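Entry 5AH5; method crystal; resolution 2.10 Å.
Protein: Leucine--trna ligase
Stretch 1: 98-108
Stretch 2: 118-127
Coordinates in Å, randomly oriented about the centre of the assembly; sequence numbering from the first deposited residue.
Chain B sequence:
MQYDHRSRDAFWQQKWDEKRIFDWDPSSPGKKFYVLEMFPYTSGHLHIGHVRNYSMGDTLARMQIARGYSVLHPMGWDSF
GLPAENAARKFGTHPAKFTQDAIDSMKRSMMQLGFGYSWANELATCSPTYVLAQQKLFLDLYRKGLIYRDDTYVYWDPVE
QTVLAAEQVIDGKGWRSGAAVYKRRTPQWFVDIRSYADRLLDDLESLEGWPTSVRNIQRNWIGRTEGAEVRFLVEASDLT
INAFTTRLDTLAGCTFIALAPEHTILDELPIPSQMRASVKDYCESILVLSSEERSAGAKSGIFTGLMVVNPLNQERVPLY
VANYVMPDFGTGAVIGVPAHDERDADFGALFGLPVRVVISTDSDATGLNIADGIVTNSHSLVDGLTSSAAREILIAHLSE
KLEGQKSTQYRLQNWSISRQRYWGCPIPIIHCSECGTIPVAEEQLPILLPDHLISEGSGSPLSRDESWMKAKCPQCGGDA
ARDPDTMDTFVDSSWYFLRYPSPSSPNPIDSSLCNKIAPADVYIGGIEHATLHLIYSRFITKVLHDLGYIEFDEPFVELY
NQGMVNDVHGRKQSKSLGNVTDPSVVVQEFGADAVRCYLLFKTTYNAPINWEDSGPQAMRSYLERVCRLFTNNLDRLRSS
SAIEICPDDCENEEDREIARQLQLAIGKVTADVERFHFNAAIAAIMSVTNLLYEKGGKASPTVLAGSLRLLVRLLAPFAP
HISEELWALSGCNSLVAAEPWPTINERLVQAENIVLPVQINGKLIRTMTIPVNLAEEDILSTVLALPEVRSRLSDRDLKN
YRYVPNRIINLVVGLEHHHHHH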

ATOM      1  N   PHE B  98       7.038 -24.512   8.990  1.00 23.03           N
ATOM      2  CA  PHE B  98       6.312 -23.472   9.768  1.00 25.65           C
ATOM      3  C   PHE B  98       5.466 -22.668   8.761  1.00 25.05           C
ATOM      4  O   PHE B  98       4.314 -22.452   8.973  1.00 25.65           O
ATOM      5  N   THR B  99       6.102 -22.269   7.673  1.00 26.84           N
ATOM      6  CA  THR B  99       5.464 -21.548   6.605  1.00 28.10           C
ATOM      7  C   THR B  99       4.262 -22.254   6.043  1.00 29.84           C
ATOM      8  O   THR B  99       3.225 -21.628   5.916  1.00 25.38           O
ATOM      9  N   GLN B 100       4.411 -23.528   5.694  1.00 26.54           N
ATOM     10  CA  GLN B 100       3.269 -24.303   5.190  1.00 28.98           C
ATOM     11  C   GLN B 100       2.085 -24.369   6.166  1.00 28.16           C
ATOM     12  O   GLN B 100       0.916 -24.282   5.733  1.00 26.03           O
ATOM     13  N   ASP B 101       2.353 -24.647   7.432  1.00 25.16           N
ATOM     14  CA  ASP B 101       1.322 -24.585   8.489  1.00 29.06           C
ATOM     15  C   ASP B 101       0.604 -23.214   8.541  1.00 26.98           C
ATOM     16  O   ASP B 101      -0.566 -23.181   8.832  1.00 25.92           O
ATOM     17  N   ALA B 102       1.330 -22.127   8.318  1.00 24.92           N
ATOM     18  CA  ALA B 102       0.760 -20.797   8.469  1.00 29.76           C
ATOM     19  C   ALA B 102      -0.111 -20.538   7.261  1.00 26.05           C
ATOM     20  O   ALA B 102      -1.194 -19.946   7.370  1.00 27.18           O
ATOM     21  N   ILE B 103       0.379 -20.986   6.111  1.00 26.02           N
ATOM     22  CA  ILE B 103      -0.390 -20.916   4.858  1.00 25.77           C
ATOM     23  C   ILE B 103      -1.721 -21.623   5.050  1.00 26.47           C
ATOM     24  O   ILE B 103      -2.799 -21.035   4.853  1.00 23.40           O
ATOM     25  N   ASP B 104      -1.628 -22.861   5.460  1.00 22.82           N
ATOM     26  CA  ASP B 104      -2.783 -23.720   5.605  1.00 26.25           C
ATOM     27  C   ASP B 104      -3.780 -23.090   6.637  1.00 28.36           C
ATOM     28  O   ASP B 104      -4.978 -23.048   6.393  1.00 25.97           O
ATOM     29  N   SER B 105      -3.272 -22.641   7.774  1.00 26.94           N
ATOM     30  CA  SER B 105      -4.107 -21.956   8.810  1.00 27.12           C
ATOM     31  C   SER B 105      -4.736 -20.650   8.236  1.00 24.59           C
ATOM     32  O   SER B 105      -5.891 -20.426   8.404  1.00 27.25           O
ATOM     33  N   MET B 106      -3.956 -19.817   7.558  1.00 26.01           N
ATOM     34  CA  MET B 106      -4.454 -18.536   7.051  1.00 22.97           C
ATOM     35  C   MET B 106      -5.475 -18.743   5.952  1.00 26.20           C
ATOM     36  O   MET B 106      -6.502 -18.077   5.935  1.00 22.01           O
ATOM     37  N   LYS B 107      -5.209 -19.693   5.058  1.00 25.38           N
ATOM     38  CA  LYS B 107      -6.119 -20.007   3.992  1.00 27.99           C
ATOM     39  C   LYS B 107      -7.442 -20.553   4.513  1.00 28.98           C
ATOM     40  O   LYS B 107      -8.561 -20.098   4.057  1.00 27.16           O
ATOM     41  N   ARG B 108      -7.359 -21.415   5.504  1.00 21.70           N
ATOM     42  CA  ARG B 108      -8.570 -21.885   6.138  1.00 27.14           C
ATOM     43  C   ARG B 108      -9.389 -20.704   6.803  1.00 28.11           C
ATOM     44  O   ARG B 108     -10.596 -20.697   6.730  1.00 25.31           O
ATOM     45  N   SER B 118      -9.792 -15.910  -6.026  1.00 19.38           N
ATOM     46  CA  SER B 118      -9.574 -16.744  -7.204  1.00 22.80           C
ATOM     47  C   SER B 118      -8.294 -17.591  -6.860  1.00 19.07           C
ATOM     48  O   SER B 118      -7.133 -17.234  -7.158  1.00 20.05           O
ATOM     49  N   TRP B 119      -8.581 -18.636  -6.181  1.00 20.15           N
ATOM     50  CA  TRP B 119      -7.560 -19.590  -5.642  1.00 26.27           C
ATOM     51  C   TRP B 119      -6.758 -20.307  -6.716  1.00 27.16           C
ATOM     52  O   TRP B 119      -5.647 -20.734  -6.448  1.00 26.45           O
ATOM     53  N   ALA B 120      -7.237 -20.318  -7.957  1.00 26.40           N
ATOM     54  CA  ALA B 120      -6.453 -20.873  -9.076  1.00 28.67           C
ATOM     55  C   ALA B 120      -5.290 -20.013  -9.333  1.00 28.44           C
ATOM     56  O   ALA B 120      -4.365 -20.444 -10.000  1.00 27.05           O
ATOM     57  N   ASN B 121      -5.353 -18.773  -8.864  1.00 24.98           N
ATOM     58  CA  ASN B 121      -4.293 -17.825  -9.029  1.00 24.49           C
ATOM     59  C   ASN B 121      -3.385 -17.722  -7.793  1.00 21.34           C
ATOM     60  O   ASN B 121      -2.531 -16.898  -7.773  1.00 22.40           O
ATOM     61  N   GLU B 122      -3.582 -18.559  -6.796  1.00 21.42           N
ATOM     62  CA  GLU B 122      -2.727 -18.532  -5.625  1.00 26.86           C
ATOM     63  C   GLU B 122      -1.251 -18.768  -5.939  1.00 28.82           C
ATOM     64  O   GLU B 122      -0.913 -19.478  -6.877  1.00 27.89           O
ATOM     65  N   LEU B 123      -0.378 -18.123  -5.179  1.00 29.59           N
ATOM     66  CA  LEU B 123       1.047 -18.369  -5.240  1.00 24.98           C
ATOM     67  C   LEU B 123       1.666 -18.272  -3.863  1.00 29.38           C
ATOM     68  O   LEU B 123       1.050 -17.817  -2.885  1.00 25.49           O
ATOM     69  N   ALA B 124       2.897 -18.752  -3.776  1.00 29.27           N
ATOM     70  CA  ALA B 124       3.660 -18.644  -2.540  1.00 26.19           C
ATOM     71  C   ALA B 124       5.075 -18.309  -2.959  1.00 25.18           C
ATOM     72  O   ALA B 124       5.619 -18.995  -3.812  1.00 24.51           O
ATOM     73  N   THR B 125       5.682 -17.287  -2.370  1.00 20.66           N
ATOM     74  CA  THR B 125       6.958 -16.865  -2.868  1.00 22.21           C
ATOM     75  C   THR B 125       8.099 -17.935  -2.598  1.00 21.83           C
ATOM     76  O   THR B 125       9.140 -17.829  -3.161  1.00 21.96           O
ATOM     77  N   CYS B 126       7.841 -18.909  -1.767  1.00 20.47           N
ATOM     78  CA  CYS B 126       8.840 -19.926  -1.425  1.00 24.95           C
ATOM     79  C   CYS B 126       8.717 -21.131  -2.343  1.00 26.48           C
ATOM     80  O   CYS B 126       9.543 -22.017  -2.260  1.00 23.06           O
ATOM     81  N   SER B 127       7.712 -21.189  -3.215  1.00 23.30           N
ATOM     82  CA  SER B 127       7.567 -22.378  -4.024  1.00 25.56           C
ATOM     83  C   SER B 127       8.617 -22.397  -5.145  1.00 23.70           C
ATOM     84  O   SER B 127       9.069 -21.305  -5.666  1.00 22.37           O
TER

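A helix that packs against an irregular segment usually presents one stripe of side chains, spaced three or four residues apart, and the conformation of each is matched to what lies opposite. The contact between residues 98-108 and 118-127 of this leucine--tRNA ligase is a compact example, burying 274 Å² in all. The helical stripe consists of Thr-99, Ile-103 and Lys-107, whose CA-to-CB bonds all point toward the second stretch; Trp-119, Glu-122, Ala-124 and Cys-126 answer them.

Lys-107 contributes most, with 85 Å² covered. All four of its chi angles are t, so the chain is fully extended and its methylene groups run across the indole of Trp-119 before the ammonium group is delivered beyond it. Trp-119, with chi1 m and chi2 at 125°, offers a ring face to this aliphatic stem. Lys-107 CG lies 3.8 Å from Trp-119 CH2, and Lys-107 CE sits 4.1 Å from the centroid of the six-membered ring of Trp-119, only 14° off its normal, a CH-pi arrangement well suited to the polarised hydrogens beside a charged nitrogen.

The charge itself is met by Glu-122, which is also extended, with chi1 and chi2 both t. The two long side chains reach toward each other and join in a salt bridge, Lys-107 NZ donating a hydrogen bond to Glu-122 OE1 at 2.7 Å. A water adds a second link: it donates to Glu-122 OE2 at 2.6 Å from its oxygen and accepts a weak bond from Lys-107 NZ at 3.4 Å. Both carboxylate oxygens are thereby engaged, while Glu-122 OE2 also approaches Ile-103 CG2 at 4.4 Å.

One turn back along the helix, the chemistry becomes apolar. Ile-103 adopts m for chi1 and t for chi2, which carries its CD1 to within 4.3 Å of Ala-124 CB. The short alanine side chain is met by the longer isoleucine branch. A further turn back, Thr-99, with chi1 m, directs its methyl to the second stretch: Thr-99 CG2 is 4.1 Å from Cys-126 SG, the thiol being in the p rotamer. The hydroxyl of Thr-99 is satisfied elsewhere in the structure. Cys-126 lies within a type I turn from Ala-124 to Ser-127.

Beside the stripe, Gln-100 and Asp-104 bind each other instead, Gln-100 NE2 donating to Asp-104 OD1 at 2.6 Å. The example illustrates how an extended lysine can serve two partners at once, its stem packing on an aromatic face and its tip pairing with a carboxylate.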

ATOM      1  CB  PHE B  98       7.267 -22.566  10.564  1.00 24.24           C
ATOM      2  CG  PHE B  98       6.562 -21.507  11.374  1.00 27.69           C
ATOM      3  CD1 PHE B  98       6.239 -20.290  10.800  1.00 28.08           C
ATOM      4  CD2 PHE B  98       6.212 -21.738  12.701  1.00 29.27           C
ATOM      5  CE1 PHE B  98       5.586 -19.306  11.531  1.00 31.64           C
ATOM      6  CE2 PHE B  98       5.571 -20.733  13.462  1.00 29.32           C
ATOM      7  CZ  PHE B  98       5.266 -19.537  12.874  1.00 30.23           C
ATOM      8  CB  THR B  99       6.419 -21.314   5.500  1.00 26.44           C
ATOM      9  OG1 THR B  99       7.353 -20.416   5.994  1.00 25.82           O
ATOM     10  CG2 THR B  99       5.755 -20.641   4.315  1.00 31.38           C
ATOM     11  CB  GLN B 100       3.658 -25.745   4.711  1.00 26.21           C
ATOM     12  CG  GLN B 100       2.492 -26.500   4.042  1.00 29.71           C
ATOM     13  CD  GLN B 100       2.069 -25.825   2.714  1.00 32.88           C
ATOM     14  OE1 GLN B 100       2.900 -25.509   1.903  1.00 33.30           O
ATOM     15  NE2 GLN B 100       0.779 -25.523   2.551  1.00 37.65           N
ATOM     16  CB  ASP B 101       1.914 -24.915   9.860  1.00 34.78           C
ATOM     17  CG  ASP B 101       0.991 -24.529  11.080  1.00 46.51           C
ATOM     18  OD1 ASP B 101       0.980 -23.331  11.558  1.00 56.51           O
ATOM     19  OD2 ASP B 101       0.308 -25.440  11.611  1.00 55.01           O
ATOM     20  CB  ALA B 102       1.846 -19.766   8.626  1.00 26.68           C
ATOM     21  CB  ILE B 103       0.411 -21.409   3.647  1.00 24.11           C
ATOM     22  CG1 ILE B 103       1.538 -20.441   3.367  1.00 22.30           C
ATOM     23  CG2 ILE B 103      -0.463 -21.632   2.395  1.00 24.01           C
ATOM     24  CD1 ILE B 103       2.456 -20.884   2.259  1.00 22.25           C
ATOM     25  CB  ASP B 104      -2.385 -25.071   6.116  1.00 28.98           C
ATOM     26  CG  ASP B 104      -1.601 -25.960   5.059  1.00 33.79           C
ATOM     27  OD1 ASP B 104      -1.489 -25.603   3.854  1.00 31.21           O
ATOM     28  OD2 ASP B 104      -1.078 -27.037   5.489  1.00 33.16           O
ATOM     29  CB  SER B 105      -3.245 -21.627  10.014  1.00 27.07           C
ATOM     30  OG  SER B 105      -3.932 -20.903  10.979  1.00 26.65           O
ATOM     31  CB  MET B 106      -3.355 -17.611   6.576  1.00 22.71           C
ATOM     32  CG  MET B 106      -2.635 -16.918   7.734  1.00 24.67           C
ATOM     33  SD  MET B 106      -1.441 -15.697   7.246  1.00 29.16           S
ATOM     34  CE  MET B 106      -0.396 -16.634   6.240  1.00 35.50           C
ATOM     35  CB  LYS B 107      -5.458 -20.958   2.974  1.00 27.06           C
ATOM     36  CG  LYS B 107      -6.339 -21.287   1.764  1.00 30.21           C
ATOM     37  CD  LYS B 107      -5.532 -21.971   0.648  1.00 29.07           C
ATOM     38  CE  LYS B 107      -6.488 -22.617  -0.353  1.00 28.99           C
ATOM     39  NZ  LYS B 107      -5.730 -23.042  -1.552  1.00 26.44           N
ATOM     40  CB  ARG B 108      -8.324 -22.924   7.206  1.00 34.89           C
ATOM     41  CG  ARG B 108      -8.008 -24.333   6.716  1.00 50.88           C
ATOM     42  CD  ARG B 108      -7.875 -25.346   7.860  1.00 59.55           C
ATOM     43  NE  ARG B 108      -6.802 -26.295   7.498  1.00 73.53           N
ATOM     44  CZ  ARG B 108      -5.550 -26.329   7.986  1.00 65.93           C
ATOM     45  NH1 ARG B 108      -5.127 -25.524   8.972  1.00 59.87           N
ATOM     46  NH2 ARG B 108      -4.717 -27.244   7.504  1.00 73.23           N
ATOM     47  CB  SER B 118      -9.305 -15.918  -8.444  1.00 19.68           C
ATOM     48  OG  SER B 118      -9.092 -16.783  -9.594  1.00 23.24           O
ATOM     49  CB  TRP B 119      -8.220 -20.594  -4.732  1.00 25.35           C
ATOM     50  CG  TRP B 119      -8.697 -20.013  -3.438  1.00 27.44           C
ATOM     51  CD1 TRP B 119      -9.974 -20.075  -2.941  1.00 27.81           C
ATOM     52  CD2 TRP B 119      -7.901 -19.386  -2.412  1.00 28.21           C
ATOM     53  NE1 TRP B 119     -10.026 -19.475  -1.735  1.00 28.54           N
ATOM     54  CE2 TRP B 119      -8.780 -19.046  -1.368  1.00 26.50           C
ATOM     55  CE3 TRP B 119      -6.532 -19.072  -2.287  1.00 27.86           C
ATOM     56  CZ2 TRP B 119      -8.366 -18.396  -0.215  1.00 27.61           C
ATOM     57  CZ3 TRP B 119      -6.112 -18.409  -1.165  1.00 29.55           C
ATOM     58  CH2 TRP B 119      -7.037 -18.064  -0.127  1.00 27.47           C
ATOM     59  CB  ALA B 120      -7.270 -20.966 -10.368  1.00 31.21           C
ATOM     60  CB  ASN B 121      -4.896 -16.433  -9.417  1.00 25.98           C
ATOM     61  CG  ASN B 121      -5.568 -16.484 -10.780  1.00 26.88           C
ATOM     62  OD1 ASN B 121      -6.705 -16.835 -10.850  1.00 26.02           O
ATOM     63  ND2 ASN B 121      -4.802 -16.283 -11.861  1.00 26.26           N
ATOM     64  CB  GLU B 122      -3.230 -19.601  -4.648  1.00 27.38           C
ATOM     65  CG  GLU B 122      -2.503 -19.769  -3.301  1.00 27.44           C
ATOM     66  CD  GLU B 122      -3.090 -20.907  -2.495  1.00 27.29           C
ATOM     67  OE1 GLU B 122      -3.976 -21.645  -2.988  1.00 27.78           O
ATOM     68  OE2 GLU B 122      -2.743 -21.070  -1.297  1.00 33.47           O
ATOM     69  CB  LEU B 123       1.768 -17.402  -6.178  1.00 26.44           C
ATOM     70  CG  LEU B 123       1.580 -15.907  -5.908  1.00 26.02           C
ATOM     71  CD1 LEU B 123       2.514 -15.404  -4.774  1.00 25.51           C
ATOM     72  CD2 LEU B 123       1.844 -15.046  -7.129  1.00 27.06           C
ATOM     73  CB  ALA B 124       3.582 -19.951  -1.826  1.00 30.43           C
ATOM     74  CB  THR B 125       7.345 -15.527  -2.315  1.00 20.47           C
ATOM     75  OG1 THR B 125       7.473 -15.626  -0.913  1.00 22.83           O
ATOM     76  CG2 THR B 125       6.167 -14.402  -2.632  1.00 23.20           C
ATOM     77  CB  CYS B 126       8.719 -20.345   0.034  1.00 20.15           C
ATOM     78  SG  CYS B 126       7.161 -21.069   0.528  1.00 30.44           S
ATOM     79  CB  SER B 127       6.129 -22.499  -4.544  1.00 28.98           C
ATOM     80  OG  SER B 127       6.009 -21.552  -5.582  1.00 28.95           O
TER
HETATM   81  O   HOH W   1      -2.531 -23.518  -0.358  1.00 32.67           O